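Local coordinates for protein putative HTH-type transcriptional regulator PH0061 (Pyrococcus horikoshii, PDB 2DBB) that probably binds specific DNA sequences through a helix-turn-helix domain and regulates transcription as a member of the AsnC (Lrp) family, at the interface of chains A and B. Numbering follows the deposited sequence. Chains: chain A/B, Putative HTH-type transcriptional regulator PH0061.

The four contacts are parts of one two-fold symmetric interface, so each has a twin with the chains exchanged. All distances here run between C-alpha centres. Contacts 2 and 3 are neighbours, about 7 Å apart, and share the C-terminal residue B:Ile151. Contact 1 pairs strands of the two chains and lies about 12 Å from contact 2. Contact 4 lies about 13 Å from contact 2 and about 22 Å from contact 1. Strand 53-60 serves contacts 2 and 4, strand 67-76 contacts 2 and 3, strand 107-114 contacts 1 and 3. The interface thus runs from the C-terminal sheets to the DNA-binding domains, as suits this family's typical dimer.

Contact 1: the interface of chains A and B. Residues chain A 142-145; chain B 98-100, 108.
B:Lys100 and A:Glu144 meet as partners in an antiparallel beta bridge. The backbone N of B:Lys100 donates to A:Glu144 O at 2.9 Å. This bond is nearly straight, 167° at the hydrogen, and lies in the carbonyl plane. In return the carbonyl O of B:Lys100 accepts from A:Ser143 N at 2.9 Å, with a more bent geometry of 132° at the hydrogen. A:Ser143 OG and A:Glu144 N add weak bonds to the same oxygen. The two side chains run alongside each other, pointing the same way. The chain of A:Glu144 is extended, with CG anti to the backbone N (chi1 -165°), which carries its carboxylate along the lysine: OE2 comes within 3.7 Å of B:Lys100 CD. The same OE2 is 4.3 Å from B:Lys100 NZ, so any attraction between the two groups, if both are charged, is probably loose. On the other face of the strands, A:Ile142 crosses B:Glu99 at about a right angle. Its CG2 branch touches the B:Glu99 methylene CB at 3.7 Å and also packs on B:Lys100 O. An alanine in place of A:Ile142 would probably leave the aliphatic stem of B:Glu99 without this cover and freer to turn. The next bridge pairs A:Val145 with B:Glu99. The site joins strand 144-145 of chain A to strand 95-102 of chain B, extending a beta-sheet across the probable dimer.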
# COMPACT_ATOMS: atom_id res chain seq x y z
N ILE A 142 7.82 11.84 0.76
CA ILE A 142 8.48 10.67 1.31
C ILE A 142 9.89 10.52 0.74
O ILE A 142 10.08 10.25 -0.44
CB ILE A 142 7.68 9.40 1.01
CG1 ILE A 142 6.25 9.55 1.55
CG2 ILE A 142 8.39 8.17 1.63
CD1 ILE A 142 6.17 9.82 3.03
N SER A 143 10.89 10.70 1.60
CA SER A 143 12.28 10.60 1.17
C SER A 143 12.72 9.15 1.09
O SER A 143 13.66 8.82 0.37
CB SER A 143 13.20 11.36 2.13
OG SER A 143 13.02 10.90 3.46
N GLU A 144 12.05 8.27 1.83
CA GLU A 144 12.44 6.87 1.82
C GLU A 144 11.37 5.91 2.33
O GLU A 144 10.66 6.20 3.29
CB GLU A 144 13.71 6.70 2.66
CG GLU A 144 14.43 5.38 2.45
CD GLU A 144 15.71 5.27 3.27
OE1 GLU A 144 16.46 4.29 3.09
OE2 GLU A 144 15.97 6.18 4.09
N VAL A 145 11.26 4.77 1.66
CA VAL A 145 10.32 3.72 2.03
C VAL A 145 11.15 2.62 2.69
O VAL A 145 11.93 1.94 2.02
CB VAL A 145 9.61 3.15 0.79
CG1 VAL A 145 8.64 2.05 1.19
CG2 VAL A 145 8.89 4.28 0.06
N VAL B 98 6.45 1.67 6.59
CA VAL B 98 7.21 2.64 7.35
C VAL B 98 7.92 3.52 6.34
O VAL B 98 8.60 3.03 5.43
CB VAL B 98 8.24 1.95 8.27
CG1 VAL B 98 9.05 3.00 9.03
CG2 VAL B 98 7.52 1.03 9.24
N GLU B 99 7.73 4.82 6.48
CA GLU B 99 8.31 5.76 5.55
C GLU B 99 8.87 6.97 6.28
O GLU B 99 8.37 7.36 7.34
CB GLU B 99 7.24 6.19 4.54
CG GLU B 99 6.79 5.07 3.59
CD GLU B 99 5.50 5.40 2.83
OE1 GLU B 99 4.42 5.43 3.46
OE2 GLU B 99 5.55 5.64 1.60
N LYS B 100 9.92 7.55 5.71
CA LYS B 100 10.53 8.74 6.28
C LYS B 100 10.08 9.88 5.36
O LYS B 100 10.05 9.72 4.14
CB LYS B 100 12.06 8.64 6.28
CG LYS B 100 12.60 7.46 7.08
CD LYS B 100 14.11 7.41 7.04
CE LYS B 100 14.71 8.66 7.66
NZ LYS B 100 16.19 8.62 7.63
N ILE B 108 6.05 8.05 8.98
CA ILE B 108 4.67 7.69 8.68
C ILE B 108 4.57 6.17 8.72
O ILE B 108 5.28 5.49 7.98
CB ILE B 108 4.23 8.16 7.28
CG1 ILE B 108 4.46 9.67 7.14
CG2 ILE B 108 2.75 7.83 7.06
CD1 ILE B 108 3.71 10.48 8.15

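Contact 2: the interface of chains A and B. Residues chain A 58-60, 62, 69, 148; chain B 150-151.
A:Tyr69 gives its phenol OH to the carbonyl O of B:Ile150 in a hydrogen bond of 3.1 Å. The oxygen sits at the ring edge, in the plane of the ring. Seen from the carbonyl, the donor is tilted 25° from its plane. This polar link ties the backbone next to the chain end of B to strand 67-76 of A.

Most of the remaining contact is apolar. B:Ile150, with 77 Å² hidden by the partner, is at its centre. Its two branches go to different neighbours. CG1 is anti to the carbonyl carbon (chi1 -53°), and this arm carries CD1 to the ring edge of A:Phe148, 3.6 Å from CE2 and in the ring plane. CG1 itself meets A:Ile59 CD1 at 3.8 Å, the two side chains crossing at a slant. The other branch, CG2, rests on the ring carbon CD of A:Pro60 at 3.7 Å and also lies beside the tyrosine hydroxyl.

B:Ile151 points its long arm tip to tip with A:Ile62 and toward the ring carbon CG of A:Pro60. Its CG1 lies 3.7 Å from A:Pro60 CG. The closest approaches of its CD1 are doubtful.

The site is a hydrophobic socket for the C-terminal tail of the partner. It probably helps to fasten the two subunits together, beside the strand that leads from the DNA-binding domain.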
# COMPACT_ATOMS: atom_id res chain seq x y z
N ILE A 58 1.61 -6.31 -7.47
CA ILE A 58 3.00 -6.44 -7.07
C ILE A 58 3.39 -5.22 -6.26
O ILE A 58 2.72 -4.18 -6.30
CB ILE A 58 3.96 -6.54 -8.28
CG1 ILE A 58 3.81 -5.28 -9.15
CG2 ILE A 58 3.70 -7.81 -9.07
CD1 ILE A 58 4.82 -5.19 -10.30
N ILE A 59 4.49 -5.35 -5.51
CA ILE A 59 5.04 -4.25 -4.74
C ILE A 59 6.36 -3.95 -5.43
O ILE A 59 7.33 -4.70 -5.30
CB ILE A 59 5.33 -4.64 -3.26
CG1 ILE A 59 4.04 -5.02 -2.53
CG2 ILE A 59 6.01 -3.47 -2.55
CD1 ILE A 59 2.97 -3.97 -2.62
N PRO A 60 6.41 -2.88 -6.22
CA PRO A 60 7.64 -2.50 -6.92
C PRO A 60 8.46 -1.51 -6.10
O PRO A 60 7.96 -0.93 -5.14
CB PRO A 60 7.11 -1.87 -8.20
CG PRO A 60 5.90 -1.14 -7.70
CD PRO A 60 5.25 -2.15 -6.77
N ILE A 62 9.48 1.82 -5.92
CA ILE A 62 9.11 3.12 -6.45
C ILE A 62 10.32 3.97 -6.85
O ILE A 62 10.34 4.58 -7.92
CB ILE A 62 8.26 3.89 -5.41
CG1 ILE A 62 6.91 3.20 -5.28
CG2 ILE A 62 8.07 5.35 -5.80
CD1 ILE A 62 6.15 3.14 -6.57
N TYR A 69 6.84 9.04 -3.36
CA TYR A 69 5.52 9.19 -2.79
C TYR A 69 5.39 10.51 -2.08
O TYR A 69 6.39 11.18 -1.78
CB TYR A 69 5.21 8.10 -1.77
CG TYR A 69 4.91 6.73 -2.34
CD1 TYR A 69 3.97 6.56 -3.36
CD2 TYR A 69 5.50 5.60 -1.79
CE1 TYR A 69 3.62 5.29 -3.80
CE2 TYR A 69 5.16 4.33 -2.23
CZ TYR A 69 4.23 4.17 -3.23
OH TYR A 69 3.89 2.90 -3.64
N PHE A 148 7.22 -1.72 3.03
CA PHE A 148 5.95 -1.53 2.33
C PHE A 148 5.34 -2.89 2.01
O PHE A 148 5.84 -3.62 1.16
CB PHE A 148 6.17 -0.74 1.04
CG PHE A 148 4.93 -0.05 0.54
CD1 PHE A 148 4.66 1.27 0.91
CD2 PHE A 148 4.02 -0.72 -0.27
CE1 PHE A 148 3.49 1.91 0.46
CE2 PHE A 148 2.85 -0.08 -0.72
CZ PHE A 148 2.59 1.24 -0.35
N ILE B 150 -0.94 0.52 -5.49
CA ILE B 150 0.47 0.70 -5.20
C ILE B 150 1.07 1.67 -6.22
O ILE B 150 1.80 2.59 -5.86
CB ILE B 150 1.23 -0.64 -5.23
CG1 ILE B 150 0.53 -1.65 -4.32
CG2 ILE B 150 2.67 -0.44 -4.77
CD1 ILE B 150 0.22 -1.10 -2.93
N ILE B 151 0.76 1.44 -7.50
CA ILE B 151 1.22 2.30 -8.58
C ILE B 151 0.11 2.46 -9.61
O ILE B 151 -0.81 1.62 -9.61
CB ILE B 151 2.47 1.73 -9.29
CG1 ILE B 151 3.64 1.65 -8.32
CG2 ILE B 151 2.86 2.62 -10.46
CD1 ILE B 151 4.97 1.45 -9.01
OXT ILE B 151 0.17 3.42 -10.41

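Contact 3: the interface of chains A and B. Residues chain A 65, 67, 112; chain B 12, 15-16, 151.
A:Leu65 CD1 meets B:Ile151 CD1 at 3.4 Å, a tight contact between methyl groups whose side chains run at a slant to each other. The same leucine methyl also faces helix 9-18 of chain B. There it touches B:Val15 CG1 at 3.9 Å, with the two side chains tip to tip, and B:Met12 CE at 4.0 Å. One methyl of A:Leu65 therefore links the partner's chain end with its first helix. The methionine reaches this point by bending at chi2 (63°) and chi3 (-106°), which brings its terminal methyl round to the leucine.

B:Ile151 uses its other branch on a different neighbour. Its CG2 packs against A:Leu112 CD2 at 3.6 Å. Polar contact is slight: B:Lys16 NZ makes a weak bond to the phenol OH of A:Tyr67 at 3.4 Å.

Further out, chain A braces its own side of the contact. A:Leu112 CD2 lies 3.8 Å above one face of the A:Tyr67 ring, toward the rim. The backbone O of A:Leu65 lies over the opposite face, also near the rim. The ring is thus flanked from both sides, which probably steadies its hydroxyl near the lysine.

The site brings the first helix and the C-terminal residue of one subunit against the other. It may help to set the position of the DNA-binding domain relative to the partner's C-terminal sheet.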
# COMPACT_ATOMS: atom_id res chain seq x y z
N LEU A 65 11.88 3.08 -10.11
CA LEU A 65 11.09 3.38 -11.30
C LEU A 65 11.11 4.88 -11.62
O LEU A 65 10.56 5.32 -12.63
CB LEU A 65 9.63 2.92 -11.12
CG LEU A 65 9.36 1.43 -10.93
CD1 LEU A 65 7.86 1.20 -10.82
CD2 LEU A 65 9.92 0.65 -12.10
N TYR A 67 10.02 7.35 -9.36
CA TYR A 67 8.94 8.06 -8.68
C TYR A 67 9.23 8.23 -7.19
O TYR A 67 10.18 7.65 -6.65
CB TYR A 67 7.64 7.27 -8.78
CG TYR A 67 7.15 6.95 -10.18
CD1 TYR A 67 6.86 7.96 -11.09
CD2 TYR A 67 6.90 5.63 -10.55
CE1 TYR A 67 6.32 7.67 -12.35
CE2 TYR A 67 6.37 5.32 -11.80
CZ TYR A 67 6.08 6.34 -12.70
OH TYR A 67 5.52 6.03 -13.92
N LEU A 112 1.56 9.43 -6.10
CA LEU A 112 2.74 8.87 -6.75
C LEU A 112 3.19 10.01 -7.63
O LEU A 112 2.43 10.50 -8.47
CB LEU A 112 2.40 7.65 -7.61
CG LEU A 112 3.65 7.07 -8.27
CD1 LEU A 112 4.55 6.46 -7.19
CD2 LEU A 112 3.27 6.03 -9.32
N MET B 12 8.69 -1.14 -18.08
CA MET B 12 7.69 -0.33 -17.39
C MET B 12 6.28 -0.83 -17.69
O MET B 12 5.44 -0.90 -16.80
CB MET B 12 7.83 1.14 -17.78
CG MET B 12 7.00 2.11 -16.92
SD MET B 12 7.45 2.16 -15.15
CE MET B 12 6.10 1.28 -14.43
N VAL B 15 5.62 -3.80 -15.69
CA VAL B 15 5.36 -3.45 -14.30
C VAL B 15 3.92 -2.98 -14.15
O VAL B 15 3.20 -3.38 -13.23
CB VAL B 15 6.34 -2.35 -13.83
CG1 VAL B 15 5.81 -1.67 -12.58
CG2 VAL B 15 7.71 -2.98 -13.57
N LYS B 16 3.50 -2.12 -15.08
CA LYS B 16 2.14 -1.59 -15.07
C LYS B 16 1.11 -2.73 -15.15
O LYS B 16 0.13 -2.74 -14.42
CB LYS B 16 1.95 -0.65 -16.27
CG LYS B 16 2.70 0.68 -16.18
CD LYS B 16 1.98 1.64 -15.23
CE LYS B 16 2.53 3.07 -15.32
NZ LYS B 16 3.91 3.20 -14.76
N ILE B 151 0.76 1.44 -7.50
CA ILE B 151 1.22 2.30 -8.58
C ILE B 151 0.11 2.46 -9.61
O ILE B 151 -0.81 1.62 -9.61
CB ILE B 151 2.47 1.73 -9.29
CG1 ILE B 151 3.64 1.65 -8.32
CG2 ILE B 151 2.86 2.62 -10.46
CD1 ILE B 151 4.97 1.45 -9.01
OXT ILE B 151 0.17 3.42 -10.41

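Contact 4: the interface of chains A and B. Residues chain A 18-22, 57; chain B 56-57.
B:Thr57 pairs with its own counterpart, A:Thr57, in an antiparallel bridge about the two-fold axis. A:Thr57 N donates to B:Thr57 O at 2.9 Å, and B:Thr57 N donates to A:Thr57 O at 3.0 Å. The carbonyl oxygens A:Thr57 O and B:Thr57 O lie 2.8 Å apart; both can only accept, so this approach is a clash and its detail is doubtful. The B:Thr57 hydroxyl OG1, anti to the backbone N (chi1 -171°), turns to the helix end of chain A. It donates to A:Ser19 O at 2.6 Å, coming in from the side of the carbonyl at a C=O...OG1 angle of 113°. A valine at B:Thr57 would probably leave A:Ser19 O without this donor and weaken the hold on the helix end.

B:Phe56 buries the most surface here, but its backbone makes the bonds. Its O accepts from A:Ser22 N at 2.8 Å, the donor standing above the carbonyl plane. Its N reaches A:Glu20 O through water 1, 3.0 Å from that N. A:Ser22 OG adds a weak bond to B:Thr57 O.

In the fold, strand 53-60 links the helix-turn-helix domain to the C-terminal part. Here the two strands pair, and the strand of chain B also meets the end of helix 9-20 of chain A.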
# COMPACT_ATOMS: atom_id res chain seq x y z
N LEU A 18 -1.16 -16.01 -0.31
CA LEU A 18 -1.19 -15.20 -1.52
C LEU A 18 -0.62 -13.79 -1.28
O LEU A 18 -0.10 -13.16 -2.19
CB LEU A 18 -2.62 -15.11 -2.06
CG LEU A 18 -3.19 -16.42 -2.65
CD1 LEU A 18 -4.67 -16.27 -2.91
CD2 LEU A 18 -2.46 -16.76 -3.94
N SER A 19 -0.70 -13.31 -0.04
CA SER A 19 -0.15 -12.00 0.28
C SER A 19 1.37 -12.07 0.23
O SER A 19 2.03 -11.07 -0.02
CB SER A 19 -0.59 -11.54 1.67
OG SER A 19 -1.98 -11.28 1.71
N GLU A 20 1.91 -13.26 0.47
CA GLU A 20 3.36 -13.44 0.44
C GLU A 20 3.85 -13.72 -0.99
O GLU A 20 4.90 -13.23 -1.40
CB GLU A 20 3.77 -14.58 1.37
CG GLU A 20 5.24 -14.96 1.30
CD GLU A 20 6.17 -13.78 1.58
OE1 GLU A 20 6.14 -13.25 2.72
OE2 GLU A 20 6.94 -13.39 0.67
N ASN A 21 3.09 -14.52 -1.73
CA ASN A 21 3.45 -14.86 -3.11
C ASN A 21 2.17 -15.14 -3.88
O ASN A 21 1.64 -16.25 -3.84
CB ASN A 21 4.34 -16.10 -3.15
CG ASN A 21 4.85 -16.41 -4.56
OD1 ASN A 21 4.25 -16.01 -5.56
ND2 ASN A 21 5.95 -17.14 -4.63
N SER A 22 1.68 -14.13 -4.59
CA SER A 22 0.44 -14.27 -5.34
C SER A 22 0.55 -15.06 -6.64
O SER A 22 -0.46 -15.30 -7.29
CB SER A 22 -0.15 -12.89 -5.65
OG SER A 22 0.61 -12.24 -6.65
N THR A 57 -1.60 -8.11 -7.42
CA THR A 57 -0.68 -7.05 -7.82
C THR A 57 0.76 -7.33 -7.38
O THR A 57 1.10 -8.44 -6.99
CB THR A 57 -1.17 -5.69 -7.22
OG1 THR A 57 -0.40 -4.61 -7.74
CG2 THR A 57 -1.04 -5.70 -5.70
N PHE B 56 5.18 -10.20 -5.03
CA PHE B 56 3.97 -10.54 -5.77
C PHE B 56 2.96 -10.75 -4.66
O PHE B 56 3.03 -11.74 -3.94
CB PHE B 56 4.16 -11.84 -6.57
CG PHE B 56 5.04 -11.68 -7.77
CD1 PHE B 56 4.51 -11.28 -8.99
CD2 PHE B 56 6.41 -11.91 -7.68
CE1 PHE B 56 5.33 -11.09 -10.11
CE2 PHE B 56 7.24 -11.73 -8.79
CZ PHE B 56 6.69 -11.32 -10.00
N THR B 57 2.04 -9.80 -4.50
CA THR B 57 1.07 -9.89 -3.43
C THR B 57 -0.36 -9.61 -3.90
O THR B 57 -0.65 -9.65 -5.10
CB THR B 57 1.46 -8.91 -2.29
OG1 THR B 57 0.63 -9.12 -1.14
CG2 THR B 57 1.33 -7.47 -2.75
O HOH W 1 6.30 -12.60 -3.67